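Neurotoxin (Clostridium botulinum, PDB 2QN0) acts as the zinc protease light chain of botulinum neurotoxin serotype C1, which cleaves neuronal SNARE proteins and shows dual substrate specificity. Local coordinates at residues L231-A234 with M235-L238; L350-E353 with L354-F358. All coordinates share one frame; numbering follows the deposited sequence.

Contact 1 (L231-A234 with M235-L238). With ZN (zinc ion), chain B.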
loop_
_atom_site.group_PDB
_atom_site.type_symbol
_atom_site.label_atom_id
_atom_site.label_comp_id
_atom_site.label_asym_id
_atom_site.label_seq_id
_atom_site.Cartn_x
_atom_site.Cartn_y
_atom_site.Cartn_z
ATOM N N LEU A 231 1.976 -1.482 1.391
ATOM C CA LEU A 231 2.940 -0.383 1.325
ATOM C C LEU A 231 4.118 -0.796 0.434
ATOM O O LEU A 231 4.791 0.052 -0.153
ATOM C CB LEU A 231 3.436 0.001 2.726
ATOM C CG LEU A 231 2.379 0.630 3.653
ATOM C CD1 LEU A 231 3.021 0.974 4.999
ATOM C CD2 LEU A 231 1.799 1.892 3.010
ATOM N N ASN A 232 4.369 -2.099 0.335
ATOM C CA ASN A 232 5.453 -2.571 -0.529
ATOM C C ASN A 232 5.069 -2.336 -1.985
ATOM O O ASN A 232 5.912 -1.962 -2.800
ATOM C CB ASN A 232 5.744 -4.053 -0.284
ATOM C CG ASN A 232 6.379 -4.294 1.070
ATOM O OD1 ASN A 232 6.942 -3.377 1.670
ATOM N ND2 ASN A 232 6.307 -5.528 1.553
ATOM N N HIS A 233 3.805 -2.574 -2.325
ATOM C CA HIS A 233 3.359 -2.316 -3.691
ATOM C C HIS A 233 3.531 -0.821 -3.953
ATOM O O HIS A 233 3.958 -0.414 -5.035
ATOM C CB HIS A 233 1.890 -2.696 -3.880
ATOM C CG HIS A 233 1.651 -4.172 -3.935
ATOM N ND1 HIS A 233 2.317 -5.001 -4.816
ATOM C CD2 HIS A 233 0.803 -4.966 -3.239
ATOM C CE1 HIS A 233 1.886 -6.240 -4.662
ATOM N NE2 HIS A 233 0.967 -6.245 -3.712
ATOM N N ALA A 234 3.203 -0.004 -2.952
ATOM C CA ALA A 234 3.330 1.449 -3.084
ATOM C C ALA A 234 4.783 1.852 -3.291
ATOM O O ALA A 234 5.073 2.804 -4.021
ATOM C CB ALA A 234 2.756 2.153 -1.845
ATOM N N MET A 235 5.700 1.140 -2.639
ATOM C CA MET A 235 7.124 1.428 -2.802
ATOM C C MET A 235 7.532 1.156 -4.249
ATOM O O MET A 235 8.219 1.964 -4.879
ATOM C CB MET A 235 7.957 0.556 -1.858
ATOM C CG MET A 235 7.957 1.026 -0.414
ATOM S SD MET A 235 9.022 2.471 -0.162
ATOM C CE MET A 235 10.564 1.679 0.268
ATOM N N HIS A 236 7.107 0.013 -4.779
ATOM C CA HIS A 236 7.438 -0.336 -6.156
ATOM C C HIS A 236 6.866 0.714 -7.105
ATOM O O HIS A 236 7.528 1.120 -8.065
ATOM C CB HIS A 236 6.865 -1.711 -6.504
ATOM C CG HIS A 236 7.302 -2.801 -5.576
ATOM N ND1 HIS A 236 6.607 -3.983 -5.441
ATOM C CD2 HIS A 236 8.363 -2.890 -4.740
ATOM C CE1 HIS A 236 7.221 -4.752 -4.559
ATOM N NE2 HIS A 236 8.289 -4.113 -4.120
ATOM N N ASN A 237 5.642 1.160 -6.826
ATOM C CA ASN A 237 4.972 2.162 -7.657
ATOM C C ASN A 237 5.639 3.533 -7.587
ATOM O O ASN A 237 5.745 4.231 -8.593
ATOM C CB ASN A 237 3.503 2.328 -7.246
ATOM C CG ASN A 237 2.666 1.098 -7.530
ATOM O OD1 ASN A 237 2.976 0.315 -8.424
ATOM N ND2 ASN A 237 1.580 0.935 -6.779
ATOM N N LEU A 238 6.062 3.923 -6.393
ATOM C CA LEU A 238 6.707 5.213 -6.200
ATOM C C LEU A 238 8.054 5.289 -6.915
ATOM O O LEU A 238 8.390 6.307 -7.516
ATOM C CB LEU A 238 6.911 5.477 -4.707
ATOM C CG LEU A 238 7.675 6.753 -4.341
ATOM C CD1 LEU A 238 6.991 7.970 -4.974
ATOM C CD2 LEU A 238 7.737 6.888 -2.821
HETATM ZN ZN ZN B . -0.070 -7.809 -2.823
HETATM O O HOH W 1 4.151 -4.311 -6.865
HETATM O O HOH W 2 -2.034 -7.226 -2.457
#
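The imidazole of His236 lies flat over the backbone oxygen of Asn232, one turn earlier in the same helix, with Asn232 O 3.1 Å from the ring plane and facing its centre. This oxygen is also the acceptor of an ordinary helical bond, His236 N to Asn232 O at 3.0 Å with an N-H...O angle of 164°. CG of His236 is anti to the carbonyl carbon and beside its own N; this placing (chi1 -56°) brings the imidazole back over the preceding turn, and chi2 near 159° lays it flat. Its ND1 then points towards the metal side of the helix. Water 1, in the plane of both imidazoles, is 2.9 Å from His236 ND1 and accepts from His233 ND1 at 2.8 Å. His233 thus spends its two ring nitrogens on separate tasks: ND1 holds the water, and NE2 binds the zinc ion at 2.1 Å. A second-shell histidine would therefore help, through a single water, to fix the rotation of a first-shell ligand. His229 and Glu269 complete the protein ligands and water 2 also sits on the metal, a pattern fitting the HExxH helix of the gluzincin peptidases. On another side of the helix, CG of Met235 rests 3.3 Å from Leu231 O, the acceptor for Met235 N. Asn232 and Asn237 point their amides away from the helix into the surrounding protein, Asn232 OD1 to Tyr363 OH and ND2 to Ala272 O, Asn237 ND2 to Ser190 OG. Helix 223-238 is wedged among its neighbours accordingly: Leu231 and Met235 pack on Leu106 and Leu110 of helix 101-112, Leu231 and Ala234 on Ile192 of strand 190-193, and the two histidines on helix 267-273, which carries Glu269.

Contact 2 (L350-E353 with L354-F358)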
loop_
_atom_site.group_PDB
_atom_site.type_symbol
_atom_site.label_atom_id
_atom_site.label_comp_id
_atom_site.label_asym_id
_atom_site.label_seq_id
_atom_site.Cartn_x
_atom_site.Cartn_y
_atom_site.Cartn_z
ATOM N N LEU A 350 19.814 -0.195 -4.440
ATOM C CA LEU A 350 18.463 0.329 -4.268
ATOM C C LEU A 350 17.424 -0.690 -4.726
ATOM O O LEU A 350 16.455 -0.975 -4.012
ATOM C CB LEU A 350 18.294 1.623 -5.069
ATOM C CG LEU A 350 16.885 2.227 -5.096
ATOM C CD1 LEU A 350 16.443 2.554 -3.671
ATOM C CD2 LEU A 350 16.884 3.485 -5.958
ATOM N N TYR A 351 17.627 -1.245 -5.917
ATOM C CA TYR A 351 16.687 -2.220 -6.447
ATOM C C TYR A 351 16.545 -3.405 -5.499
ATOM O O TYR A 351 15.442 -3.905 -5.288
ATOM C CB TYR A 351 17.139 -2.717 -7.824
ATOM C CG TYR A 351 16.063 -3.469 -8.574
ATOM C CD1 TYR A 351 15.110 -2.791 -9.333
ATOM C CD2 TYR A 351 15.985 -4.862 -8.512
ATOM C CE1 TYR A 351 14.107 -3.478 -10.016
ATOM C CE2 TYR A 351 14.986 -5.558 -9.189
ATOM C CZ TYR A 351 14.052 -4.864 -9.936
ATOM O OH TYR A 351 13.061 -5.548 -10.603
ATOM N N ASN A 352 17.661 -3.856 -4.929
ATOM C CA ASN A 352 17.626 -4.987 -4.008
ATOM C C ASN A 352 16.831 -4.636 -2.756
ATOM O O ASN A 352 16.051 -5.447 -2.262
ATOM C CB ASN A 352 19.040 -5.412 -3.616
ATOM C CG ASN A 352 19.041 -6.619 -2.702
ATOM O OD1 ASN A 352 19.319 -6.512 -1.510
ATOM N ND2 ASN A 352 18.711 -7.778 -3.259
ATOM N N GLU A 353 17.035 -3.428 -2.242
ATOM C CA GLU A 353 16.303 -2.980 -1.060
ATOM C C GLU A 353 14.801 -3.016 -1.311
ATOM O O GLU A 353 14.036 -3.582 -0.531
ATOM C CB GLU A 353 16.690 -1.545 -0.702
ATOM C CG GLU A 353 17.973 -1.396 0.085
ATOM C CD GLU A 353 18.349 0.058 0.276
ATOM O OE1 GLU A 353 17.429 0.890 0.449
ATOM O OE2 GLU A 353 19.559 0.368 0.260
ATOM N N LEU A 354 14.391 -2.396 -2.412
ATOM C CA LEU A 354 12.981 -2.299 -2.777
ATOM C C LEU A 354 12.266 -3.611 -3.068
ATOM O O LEU A 354 11.055 -3.709 -2.871
ATOM C CB LEU A 354 12.829 -1.381 -3.993
ATOM C CG LEU A 354 13.334 0.051 -3.813
ATOM C CD1 LEU A 354 13.222 0.799 -5.128
ATOM C CD2 LEU A 354 12.514 0.747 -2.723
ATOM N N THR A 355 13.006 -4.618 -3.526
ATOM C CA THR A 355 12.399 -5.897 -3.883
ATOM C C THR A 355 12.697 -7.082 -2.975
ATOM O O THR A 355 11.968 -8.076 -3.004
ATOM C CB THR A 355 12.799 -6.308 -5.316
ATOM O OG1 THR A 355 14.228 -6.391 -5.403
ATOM C CG2 THR A 355 12.287 -5.295 -6.326
ATOM N N GLN A 356 13.755 -6.995 -2.178
ATOM C CA GLN A 356 14.107 -8.109 -1.311
ATOM C C GLN A 356 14.271 -7.814 0.175
ATOM O O GLN A 356 14.285 -8.741 0.983
ATOM C CB GLN A 356 15.360 -8.800 -1.862
ATOM C CG GLN A 356 15.115 -9.409 -3.235
ATOM C CD GLN A 356 16.218 -10.343 -3.687
ATOM O OE1 GLN A 356 16.806 -11.060 -2.881
ATOM N NE2 GLN A 356 16.488 -10.354 -4.987
ATOM N N ILE A 357 14.386 -6.540 0.545
ATOM C CA ILE A 357 14.523 -6.181 1.955
ATOM C C ILE A 357 13.191 -5.659 2.506
ATOM O O ILE A 357 12.756 -6.052 3.588
ATOM C CB ILE A 357 15.620 -5.123 2.151
ATOM C CG1 ILE A 357 16.970 -5.706 1.720
ATOM C CG2 ILE A 357 15.672 -4.688 3.613
ATOM C CD1 ILE A 357 18.142 -4.763 1.904
ATOM N N PHE A 358 12.553 -4.767 1.759
ATOM C CA PHE A 358 11.253 -4.236 2.157
ATOM C C PHE A 358 10.208 -5.234 1.665
ATOM O O PHE A 358 9.556 -5.012 0.642
ATOM C CB PHE A 358 11.024 -2.866 1.517
ATOM C CG PHE A 358 11.801 -1.756 2.174
ATOM C CD1 PHE A 358 11.408 -1.254 3.411
ATOM C CD2 PHE A 358 12.935 -1.227 1.567
ATOM C CE1 PHE A 358 12.134 -0.240 4.036
ATOM C CE2 PHE A 358 13.670 -0.213 2.184
ATOM C CZ PHE A 358 13.267 0.281 3.422
HETATM O O HOH W 3 19.749 -10.076 -2.406
#
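Thr355 meets Tyr351 one turn back with both branches of its side chain, at the point where helix 344-357 runs into a wider pi-type turn. CG2 stands over one face of the phenol ring, offset toward the rim, in a CH-pi contact 4.2 Å from the ring centroid. The hydroxyl takes the place between backbone N and carbonyl carbon (chi1 58°), and from there OG1 donates to Tyr351 O at 2.8 Å. Thr355 N reaches the same oxygen from the opposite face of the carbonyl plane at 3.1 Å, so two donors of one residue grip a single acceptor. Beside this pair, CG of Leu350 packs against CD1 of Leu354 at 3.9 Å, their chains crossing obliquely.

The next layer is the widened turn itself. Phe358 N donates to Glu353 O at 3.0 Å, five residues back and nearly along the C=O axis, whereas Ile357 N approaches that oxygen from above the carbonyl plane. The Phe358 ring turns an edge to Glu353 O, bringing CD2 within 3.3 Å.

Further out, neighbouring elements pack against these side chains. Tyr351 lies on Phe289, Glu290 and Ala293 of helix 283-304, while Phe358 inserts toward helix 101-112 and Met235 of the zinc-binding helix. Glu353, its chain extended beyond CG, forms salt bridges through OE1 to Arg109 and OE2 to Arg331, tying this part of the helix to helix 101-112 and to the loop holding Arg331. On the outer side, the amides of Asn352 and Gln356 have their planes turned 60° from each other and are joined by water 3, which accepts from Asn352 ND2 at 2.7 Å and donates to Gln356 OE1 at 3.1 Å.

Contacts 1 and 2 are turns of two adjacent helices, their centres about 11 Å apart, and their chemistry differs with their depth. Contact 1, near the centre of the chain, is buried: His233 and His236 serve the zinc site, while two asparagines tie the helix to other parts of the fold. Contact 2 is partly buried, near the last turns of helix 344-357, with doubly used backbone acceptors; Asn352 and Gln356 share a water, and Glu353 pairs with arginines of neighbouring parts. They meet directly: His236 NE2 makes a weak hydrogen bond to Leu354 O, and CE of Met235 packs on CD2 of Leu354 at 3.7 Å. Leu106 of helix 101-112 touches both, through Met235 and Phe358.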